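Xylulose kinase (Bifidobacterium adolescentis ATCC 15703, PDB 3I8B) probably phosphorylates D-xylulose to D-xylulose 5-phosphate with ATP, as an FGGY-family sugar kinase of the actin-like ATPase fold. Local coordinates at residues A[364-372]-A[499-507]; A[401-412]-A[439-449]. All blocks are in the same frame, centred on the assembly; numbering follows the deposited sequence.

Contact 1: A[364-372]-A[499-507]; sequences GITLVPYFD and YEAYAKARG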
loop_
_atom_site.group_PDB
_atom_site.type_symbol
_atom_site.label_atom_id
_atom_site.label_comp_id
_atom_site.label_asym_id
_atom_site.label_seq_id
_atom_site.Cartn_x
_atom_site.Cartn_y
_atom_site.Cartn_z
ATOM N N GLY A 364 19.456 -19.469 22.925
ATOM C CA GLY A 364 18.302 -19.355 23.799
ATOM C C GLY A 364 17.715 -17.970 23.972
ATOM O O GLY A 364 16.624 -17.824 24.508
ATOM N N ILE A 365 18.430 -16.948 23.522
ATOM C CA ILE A 365 17.919 -15.589 23.625
ATOM C C ILE A 365 16.962 -15.262 22.483
ATOM O O ILE A 365 17.274 -15.463 21.308
ATOM C CB ILE A 365 19.050 -14.563 23.624
ATOM C CG1 ILE A 365 19.951 -14.761 24.851
ATOM C CG2 ILE A 365 18.484 -13.144 23.561
ATOM C CD1 ILE A 365 21.177 -13.862 24.842
ATOM N N THR A 366 15.797 -14.745 22.843
ATOM C CA THR A 366 14.802 -14.343 21.863
ATOM C C THR A 366 14.468 -12.866 22.029
ATOM O O THR A 366 14.255 -12.382 23.150
ATOM C CB THR A 366 13.516 -15.150 22.031
ATOM O OG1 THR A 366 13.786 -16.533 21.781
ATOM C CG2 THR A 366 12.445 -14.657 21.070
ATOM N N LEU A 367 14.442 -12.153 20.910
ATOM C CA LEU A 367 13.978 -10.776 20.877
ATOM C C LEU A 367 12.602 -10.722 20.237
ATOM O O LEU A 367 12.423 -11.245 19.132
ATOM C CB LEU A 367 14.937 -9.910 20.053
ATOM C CG LEU A 367 14.433 -8.492 19.757
ATOM C CD1 LEU A 367 14.147 -7.731 21.071
ATOM C CD2 LEU A 367 15.411 -7.715 18.871
ATOM N N VAL A 368 11.634 -10.129 20.935
ATOM C CA VAL A 368 10.370 -9.733 20.320
ATOM C C VAL A 368 10.464 -8.233 20.107
ATOM O O VAL A 368 10.314 -7.451 21.046
ATOM C CB VAL A 368 9.143 -10.075 21.190
ATOM C CG1 VAL A 368 7.846 -9.564 20.530
ATOM C CG2 VAL A 368 9.064 -11.571 21.432
ATOM N N PRO A 369 10.722 -7.819 18.860
ATOM C CA PRO A 369 11.222 -6.472 18.588
ATOM C C PRO A 369 10.138 -5.416 18.443
ATOM O O PRO A 369 10.197 -4.655 17.478
ATOM C CB PRO A 369 11.911 -6.630 17.225
ATOM C CG PRO A 369 11.509 -7.999 16.702
ATOM C CD PRO A 369 10.470 -8.557 17.611
ATOM N N TYR A 370 9.183 -5.354 19.364
ATOM C CA TYR A 370 8.112 -4.368 19.248
ATOM C C TYR A 370 8.546 -2.997 19.775
ATOM O O TYR A 370 7.849 -2.369 20.571
ATOM C CB TYR A 370 6.836 -4.845 19.953
ATOM C CG TYR A 370 6.285 -6.161 19.443
ATOM C CD1 TYR A 370 6.706 -6.701 18.227
ATOM C CD2 TYR A 370 5.321 -6.854 20.164
ATOM C CE1 TYR A 370 6.197 -7.909 17.759
ATOM C CE2 TYR A 370 4.811 -8.046 19.706
ATOM C CZ TYR A 370 5.249 -8.569 18.509
ATOM O OH TYR A 370 4.725 -9.756 18.074
ATOM N N PHE A 371 9.703 -2.528 19.325
ATOM C CA PHE A 371 10.153 -1.195 19.700
ATOM C C PHE A 371 9.069 -0.208 19.320
ATOM O O PHE A 371 8.709 -0.106 18.146
ATOM C CB PHE A 371 11.455 -0.848 18.985
ATOM C CG PHE A 371 12.590 -1.754 19.338
ATOM C CD1 PHE A 371 13.334 -1.540 20.485
ATOM C CD2 PHE A 371 12.910 -2.831 18.527
ATOM C CE1 PHE A 371 14.380 -2.375 20.817
ATOM C CE2 PHE A 371 13.958 -3.674 18.854
ATOM C CZ PHE A 371 14.691 -3.449 20.000
ATOM N N ASP A 372 8.529 0.500 20.306
ATOM C CA ASP A 372 7.479 1.481 20.036
ATOM C C ASP A 372 6.180 0.837 19.538
ATOM O O ASP A 372 5.430 1.443 18.776
ATOM C CB ASP A 372 7.981 2.516 19.020
ATOM C CG ASP A 372 9.295 3.159 19.445
ATOM O OD1 ASP A 372 9.269 4.044 20.324
ATOM O OD2 ASP A 372 10.356 2.771 18.911
ATOM N N TYR A 499 11.890 -19.774 14.951
ATOM C CA TYR A 499 10.569 -19.163 14.972
ATOM C C TYR A 499 9.643 -19.740 16.052
ATOM O O TYR A 499 8.810 -19.023 16.603
ATOM C CB TYR A 499 9.905 -19.255 13.594
ATOM C CG TYR A 499 8.480 -18.761 13.586
ATOM C CD1 TYR A 499 8.188 -17.407 13.745
ATOM C CD2 TYR A 499 7.423 -19.644 13.422
ATOM C CE1 TYR A 499 6.878 -16.958 13.741
ATOM C CE2 TYR A 499 6.119 -19.203 13.411
ATOM C CZ TYR A 499 5.850 -17.861 13.574
ATOM O OH TYR A 499 4.544 -17.435 13.564
ATOM N N GLU A 500 9.771 -21.032 16.345
ATOM C CA GLU A 500 8.941 -21.636 17.391
ATOM C C GLU A 500 9.201 -20.994 18.759
ATOM O O GLU A 500 8.267 -20.771 19.532
ATOM C CB GLU A 500 9.105 -23.161 17.430
ATOM C CG GLU A 500 8.479 -23.858 16.209
ATOM C CD GLU A 500 8.714 -25.370 16.170
ATOM O OE1 GLU A 500 9.742 -25.830 16.717
ATOM O OE2 GLU A 500 7.875 -26.094 15.583
ATOM N N ALA A 501 10.465 -20.685 19.036
ATOM C CA ALA A 501 10.846 -19.971 20.256
ATOM C C ALA A 501 10.312 -18.539 20.255
ATOM O O ALA A 501 9.828 -18.043 21.270
ATOM C CB ALA A 501 12.365 -19.966 20.420
ATOM N N TYR A 502 10.411 -17.882 19.106
ATOM C CA TYR A 502 9.921 -16.526 18.944
ATOM C C TYR A 502 8.425 -16.485 19.208
ATOM O O TYR A 502 7.934 -15.597 19.900
ATOM C CB TYR A 502 10.210 -16.028 17.522
ATOM C CG TYR A 502 9.672 -14.645 17.216
ATOM C CD1 TYR A 502 8.386 -14.470 16.721
ATOM C CD2 TYR A 502 10.456 -13.511 17.421
ATOM C CE1 TYR A 502 7.894 -13.204 16.441
ATOM C CE2 TYR A 502 9.975 -12.243 17.139
ATOM C CZ TYR A 502 8.692 -12.092 16.658
ATOM O OH TYR A 502 8.211 -10.830 16.378
ATOM N N ALA A 503 7.700 -17.445 18.647
ATOM C CA ALA A 503 6.251 -17.460 18.793
ATOM C C ALA A 503 5.851 -17.602 20.256
ATOM O O ALA A 503 4.952 -16.901 20.725
ATOM C CB ALA A 503 5.623 -18.561 17.950
ATOM N N LYS A 504 6.515 -18.506 20.970
ATOM C CA LYS A 504 6.284 -18.639 22.402
ATOM C C LYS A 504 6.474 -17.292 23.084
ATOM O O LYS A 504 5.570 -16.803 23.756
ATOM C CB LYS A 504 7.210 -19.692 23.023
ATOM C CG LYS A 504 6.787 -21.133 22.736
ATOM C CD LYS A 504 7.651 -22.142 23.491
ATOM C CE LYS A 504 7.230 -23.586 23.189
ATOM N NZ LYS A 504 7.693 -24.043 21.852
ATOM N N ALA A 505 7.637 -16.680 22.880
ATOM C CA ALA A 505 7.956 -15.409 23.532
ATOM C C ALA A 505 6.935 -14.309 23.268
ATOM O O ALA A 505 6.509 -13.633 24.195
ATOM C CB ALA A 505 9.365 -14.932 23.152
ATOM N N ARG A 506 6.540 -14.125 22.012
ATOM C CA ARG A 506 5.645 -13.021 21.673
ATOM C C ARG A 506 4.235 -13.283 22.159
ATOM O O ARG A 506 3.446 -12.354 22.317
ATOM C CB ARG A 506 5.653 -12.743 20.169
ATOM C CG ARG A 506 5.034 -13.836 19.324
ATOM C CD ARG A 506 3.597 -13.513 18.918
ATOM N NE ARG A 506 3.248 -14.288 17.733
ATOM C CZ ARG A 506 2.594 -15.444 17.751
ATOM N NH1 ARG A 506 2.190 -15.959 18.903
ATOM N NH2 ARG A 506 2.346 -16.091 16.615
ATOM N N GLY A 507 3.928 -14.554 22.393
ATOM C CA GLY A 507 2.658 -14.944 22.977
ATOM C C GLY A 507 1.502 -14.895 21.997
ATOM O O GLY A 507 0.350 -14.761 22.411
HETATM O O HOH W 1 5.550 -10.826 15.669
#

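Contact 2: A[401-412]-A[439-449]; sequences RAFVEGLLCSQR and AIRTLAPSILG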
loop_
_atom_site.group_PDB
_atom_site.type_symbol
_atom_site.label_atom_id
_atom_site.label_comp_id
_atom_site.label_asym_id
_atom_site.label_seq_id
_atom_site.Cartn_x
_atom_site.Cartn_y
_atom_site.Cartn_z
ATOM N N ARG A 401 22.880 -11.896 17.362
ATOM C CA ARG A 401 22.122 -12.892 16.624
ATOM C C ARG A 401 20.619 -12.797 16.931
ATOM O O ARG A 401 19.787 -13.023 16.053
ATOM C CB ARG A 401 22.662 -14.293 16.934
ATOM C CG ARG A 401 21.956 -15.433 16.220
ATOM C CD ARG A 401 22.157 -15.356 14.707
ATOM N NE ARG A 401 21.721 -16.578 14.038
ATOM C CZ ARG A 401 22.537 -17.448 13.448
ATOM N NH1 ARG A 401 23.845 -17.239 13.438
ATOM N NH2 ARG A 401 22.041 -18.531 12.869
ATOM N N ALA A 402 20.282 -12.455 18.176
ATOM C CA ALA A 402 18.882 -12.292 18.581
ATOM C C ALA A 402 18.220 -11.078 17.921
ATOM O O ALA A 402 17.029 -11.105 17.620
ATOM C CB ALA A 402 18.760 -12.212 20.121
ATOM N N PHE A 403 18.993 -10.016 17.707
ATOM C CA PHE A 403 18.501 -8.849 16.984
ATOM C C PHE A 403 18.136 -9.229 15.540
ATOM O O PHE A 403 17.061 -8.882 15.039
ATOM C CB PHE A 403 19.557 -7.746 16.959
ATOM C CG PHE A 403 19.528 -6.828 18.154
ATOM C CD1 PHE A 403 18.536 -5.868 18.288
ATOM C CD2 PHE A 403 20.523 -6.895 19.117
ATOM C CE1 PHE A 403 18.520 -5.018 19.376
ATOM C CE2 PHE A 403 20.513 -6.043 20.205
ATOM C CZ PHE A 403 19.513 -5.102 20.333
ATOM N N VAL A 404 19.037 -9.940 14.870
ATOM C CA VAL A 404 18.782 -10.371 13.488
ATOM C C VAL A 404 17.648 -11.399 13.399
ATOM O O VAL A 404 16.759 -11.302 12.539
ATOM C CB VAL A 404 20.048 -10.956 12.838
ATOM C CG1 VAL A 404 19.747 -11.425 11.421
ATOM C CG2 VAL A 404 21.168 -9.928 12.825
ATOM N N GLU A 405 17.679 -12.387 14.283
ATOM C CA GLU A 405 16.668 -13.429 14.274
ATOM C C GLU A 405 15.304 -12.846 14.622
ATOM O O GLU A 405 14.273 -13.348 14.179
ATOM C CB GLU A 405 17.048 -14.571 15.231
ATOM C CG GLU A 405 18.267 -15.385 14.775
ATOM C CD GLU A 405 18.460 -16.673 15.573
ATOM O OE1 GLU A 405 17.926 -16.762 16.706
ATOM O OE2 GLU A 405 19.155 -17.591 15.071
ATOM N N GLY A 406 15.300 -11.771 15.405
ATOM C CA GLY A 406 14.055 -11.138 15.797
ATOM C C GLY A 406 13.420 -10.432 14.618
ATOM O O GLY A 406 12.236 -10.562 14.382
ATOM N N LEU A 407 14.226 -9.673 13.887
ATOM C CA LEU A 407 13.765 -8.989 12.688
ATOM C C LEU A 407 13.104 -9.988 11.737
ATOM O O LEU A 407 11.974 -9.788 11.308
ATOM C CB LEU A 407 14.947 -8.287 12.007
ATOM C CG LEU A 407 14.699 -7.443 10.751
ATOM C CD1 LEU A 407 15.877 -6.534 10.500
ATOM C CD2 LEU A 407 14.434 -8.317 9.533
ATOM N N LEU A 408 13.814 -11.069 11.426
ATOM C CA LEU A 408 13.322 -12.081 10.487
ATOM C C LEU A 408 12.111 -12.844 10.992
ATOM O O LEU A 408 11.214 -13.155 10.215
ATOM C CB LEU A 408 14.428 -13.071 10.123
ATOM C CG LEU A 408 15.410 -12.588 9.055
ATOM C CD1 LEU A 408 14.693 -12.340 7.738
ATOM C CD2 LEU A 408 16.099 -11.326 9.519
ATOM N N CYS A 409 12.097 -13.151 12.292
ATOM C CA CYS A 409 10.989 -13.873 12.914
ATOM C C CYS A 409 9.668 -13.112 12.862
ATOM O O CYS A 409 8.611 -13.718 12.706
ATOM C CB CYS A 409 11.325 -14.235 14.367
ATOM S SG CYS A 409 12.374 -15.711 14.513
ATOM N N SER A 410 9.732 -11.792 13.028
ATOM C CA SER A 410 8.552 -10.949 12.918
ATOM C C SER A 410 7.968 -11.061 11.510
ATOM O O SER A 410 6.763 -11.217 11.346
ATOM C CB SER A 410 8.906 -9.489 13.213
ATOM O OG SER A 410 7.820 -8.634 12.895
ATOM N N GLN A 411 8.827 -10.982 10.498
ATOM C CA GLN A 411 8.368 -11.109 9.118
ATOM C C GLN A 411 7.763 -12.501 8.879
ATOM O O GLN A 411 6.752 -12.635 8.189
ATOM C CB GLN A 411 9.503 -10.821 8.130
ATOM C CG GLN A 411 9.996 -9.373 8.135
ATOM C CD GLN A 411 8.857 -8.356 8.054
ATOM O OE1 GLN A 411 7.858 -8.578 7.376
ATOM N NE2 GLN A 411 9.012 -7.237 8.743
ATOM N N ARG A 412 8.360 -13.534 9.468
ATOM C CA ARG A 412 7.762 -14.862 9.389
ATOM C C ARG A 412 6.400 -14.865 10.053
ATOM O O ARG A 412 5.447 -15.419 9.513
ATOM C CB ARG A 412 8.630 -15.921 10.056
ATOM C CG ARG A 412 7.841 -17.175 10.397
ATOM C CD ARG A 412 7.549 -18.020 9.167
ATOM N NE ARG A 412 8.593 -19.021 9.045
ATOM C CZ ARG A 412 8.426 -20.314 9.286
ATOM N NH1 ARG A 412 7.233 -20.783 9.611
ATOM N NH2 ARG A 412 9.456 -21.139 9.177
ATOM N N ALA A 439 23.420 -10.118 6.338
ATOM C CA ALA A 439 22.913 -10.921 7.443
ATOM C C ALA A 439 21.443 -11.279 7.249
ATOM O O ALA A 439 21.034 -12.425 7.471
ATOM C CB ALA A 439 23.118 -10.196 8.775
ATOM N N ILE A 440 20.641 -10.300 6.843
ATOM C CA ILE A 440 19.237 -10.573 6.566
ATOM C C ILE A 440 19.173 -11.548 5.390
ATOM O O ILE A 440 18.578 -12.625 5.475
ATOM C CB ILE A 440 18.464 -9.271 6.285
ATOM C CG1 ILE A 440 18.303 -8.481 7.592
ATOM C CG2 ILE A 440 17.112 -9.570 5.655
ATOM C CD1 ILE A 440 17.821 -7.040 7.419
ATOM N N ARG A 441 19.839 -11.162 4.313
ATOM C CA ARG A 441 19.959 -11.969 3.113
ATOM C C ARG A 441 20.418 -13.402 3.417
ATOM O O ARG A 441 19.920 -14.356 2.822
ATOM C CB ARG A 441 20.935 -11.275 2.152
ATOM C CG ARG A 441 21.087 -11.919 0.801
ATOM C CD ARG A 441 22.128 -11.195 -0.053
ATOM N NE ARG A 441 21.783 -9.794 -0.304
ATOM C CZ ARG A 441 22.335 -9.048 -1.263
ATOM N NH1 ARG A 441 23.254 -9.563 -2.075
ATOM N NH2 ARG A 441 21.964 -7.785 -1.421
ATOM N N THR A 442 21.351 -13.560 4.351
ATOM C CA THR A 442 21.899 -14.887 4.645
ATOM C C THR A 442 20.985 -15.758 5.501
ATOM O O THR A 442 20.869 -16.967 5.281
ATOM C CB THR A 442 23.256 -14.803 5.359
ATOM O OG1 THR A 442 24.222 -14.205 4.486
ATOM C CG2 THR A 442 23.728 -16.196 5.749
ATOM N N LEU A 443 20.347 -15.145 6.486
ATOM C CA LEU A 443 19.543 -15.902 7.429
ATOM C C LEU A 443 18.073 -16.051 7.014
ATOM O O LEU A 443 17.357 -16.871 7.586
ATOM C CB LEU A 443 19.672 -15.311 8.840
ATOM C CG LEU A 443 21.058 -15.552 9.461
ATOM C CD1 LEU A 443 21.207 -14.843 10.792
ATOM C CD2 LEU A 443 21.336 -17.045 9.602
ATOM N N ALA A 444 17.640 -15.288 6.011
ATOM C CA ALA A 444 16.226 -15.298 5.601
ATOM C C ALA A 444 15.644 -16.685 5.268
ATOM O O ALA A 444 14.603 -17.066 5.810
ATOM C CB ALA A 444 15.984 -14.329 4.456
ATOM N N PRO A 445 16.311 -17.448 4.389
ATOM C CA PRO A 445 15.711 -18.730 3.986
ATOM C C PRO A 445 15.502 -19.648 5.172
ATOM O O PRO A 445 14.450 -20.277 5.299
ATOM C CB PRO A 445 16.758 -19.334 3.040
ATOM C CG PRO A 445 17.559 -18.162 2.556
ATOM C CD PRO A 445 17.603 -17.207 3.725
ATOM N N SER A 446 16.525 -19.720 6.020
ATOM C CA SER A 446 16.512 -20.515 7.244
ATOM C C SER A 446 15.285 -20.236 8.115
ATOM O O SER A 446 14.540 -21.153 8.482
ATOM C CB SER A 446 17.796 -20.233 8.048
ATOM O OG SER A 446 17.683 -20.632 9.396
ATOM N N ILE A 447 15.077 -18.970 8.459
ATOM C CA ILE A 447 14.025 -18.667 9.412
ATOM C C ILE A 447 12.655 -18.410 8.742
ATOM O O ILE A 447 11.617 -18.745 9.308
ATOM C CB ILE A 447 14.470 -17.607 10.497
ATOM C CG1 ILE A 447 13.701 -16.300 10.391
ATOM C CG2 ILE A 447 16.003 -17.425 10.553
ATOM C CD1 ILE A 447 12.472 -16.332 11.234
ATOM N N LEU A 448 12.645 -17.868 7.526
ATOM C CA LEU A 448 11.376 -17.704 6.803
ATOM C C LEU A 448 10.818 -19.061 6.380
ATOM O O LEU A 448 9.607 -19.239 6.247
ATOM C CB LEU A 448 11.520 -16.780 5.597
ATOM C CG LEU A 448 11.888 -15.334 5.914
ATOM C CD1 LEU A 448 11.894 -14.508 4.647
ATOM C CD2 LEU A 448 10.916 -14.755 6.929
ATOM N N GLY A 449 11.713 -20.017 6.178
ATOM C CA GLY A 449 11.319 -21.396 5.943
ATOM C C GLY A 449 11.212 -21.803 4.486
ATOM O O GLY A 449 10.621 -22.835 4.189
#

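Contact 1: A[364-372]-A[499-507]
Y502 lays its ring edge against the L367 carbonyl and the P369 ring: CD of P369 sits in the ring plane, 3.7 Å from Y502 CE2, and the carbonyl O of L367 also meets the edge, 3.3 Å from Y502 CE2. With chi1 at 177°, CG trans to the main-chain nitrogen, the ring end of Y502 is brought in to P369, the two side chains crossing at about a right angle. The L367 oxygen is buried here without a hydrogen-bonding partner. Next to it the packing is aliphatic: T366 CG2 lies 3.7 Å from A505 CB, and V368 CG2 reaches the same methyl and R506 N. In the FGGY kinase fold this puts the C-terminal helix against the two-stranded antiparallel sheet 366-368/385-387, the axes of strand 366-368 and residues 499-506 crossing at -52°. Past V368 the chain turns through inverse gamma turns centred on P369 and Y370, and V368 CG1 supports one face of the Y370 ring from 3.3 Å above its plane. A water bridges the buried hydroxyls, 2.8 Å from both Y370 OH and Y502 OH, in the plane of both rings. A phenylalanine at Y502 would probably keep the edge packing but leave that water without one of its two tyrosine partners. The looser, more solvent-facing side runs along A505 and R506, which turns CB and CD toward the Y370 hydroxyl while its guanidinium leads away to a salt bridge with D413, and on to T366, whose OG1 merely grazes A501 CB.

Contact 2: A[401-412]-A[439-449]
The guanidinium of R401 carries L443 on one face, CD1 lying 3.7 Å above the plane and offset toward the rim, while E405 CG stands at its edge. R401 NE also makes a salt bridge with E405 OE2 one turn on, approaching from above the carboxylate plane, so the flat group is held partly by its own helix and partly by A355 O, which NH1 reaches, while the leucine packs on it. The R412 guanidinium, at the other end, has I447 O near its edge and L448 O oblique to it. Between them the helix segments 401-412 and 439-448 cross at -49°, their axes 9.3 Å apart. V404 and L443 cross at about a right angle, CG1 touching CD1, and L407 CD1 meets I440 CD1 at 3.7 Å. L408 reaches into the second helix: its CG, anti to the carbonyl carbon (chi1 -81°), sends CD2 to I440 CG1 and CD1 to A444. I447 packs on L408 and C409, though its very short contacts there and its unstaggered chi1 make the exact placement of this side chain doubtful. L448 CD2 reaches the carbonyl O of L408. Both helices belong to the C-terminal FGGY domain, and L407, Q411, I440 and L448 also touch strand 288-293 of its seven-stranded sheet. G449, with positive phi, ends the second helix beside R412 NH2, where a CB would clash. R412 grips I447 O side-on through two bent bonds (N-H...O 143° and 136°), NE at 3.0 Å in the carbonyl plane and NH2 at 3.2 Å from above it, while E416 and E496 take salt bridges from NH1 and NH2. The cation thus probably steadies the carbonyl at this helix's C-terminal end, its buried charge balanced by the two acids.

From the N terminus the chain passes through the N-terminal FGGY domain before reaching strand 366-368, the first half of contact 1. It then runs through strand 385-387 into helix 396-420, crosses by strand 427-431 to helix 438-448, and there closes the short loop of contact 2. Strand 452-455, helix 460-474 and strand 486-490 follow before the C-terminal helix 496-506 returns to close contact 1. Contact 2 therefore lies wholly within the larger loop. Helix 396-420 joins the pair: Y502 CD2 packs 3.3 Å from C409 CB, and L367 CB lies 3.4 Å from A402 O, linking the small sheet, the last helix and the helices on the main sheet.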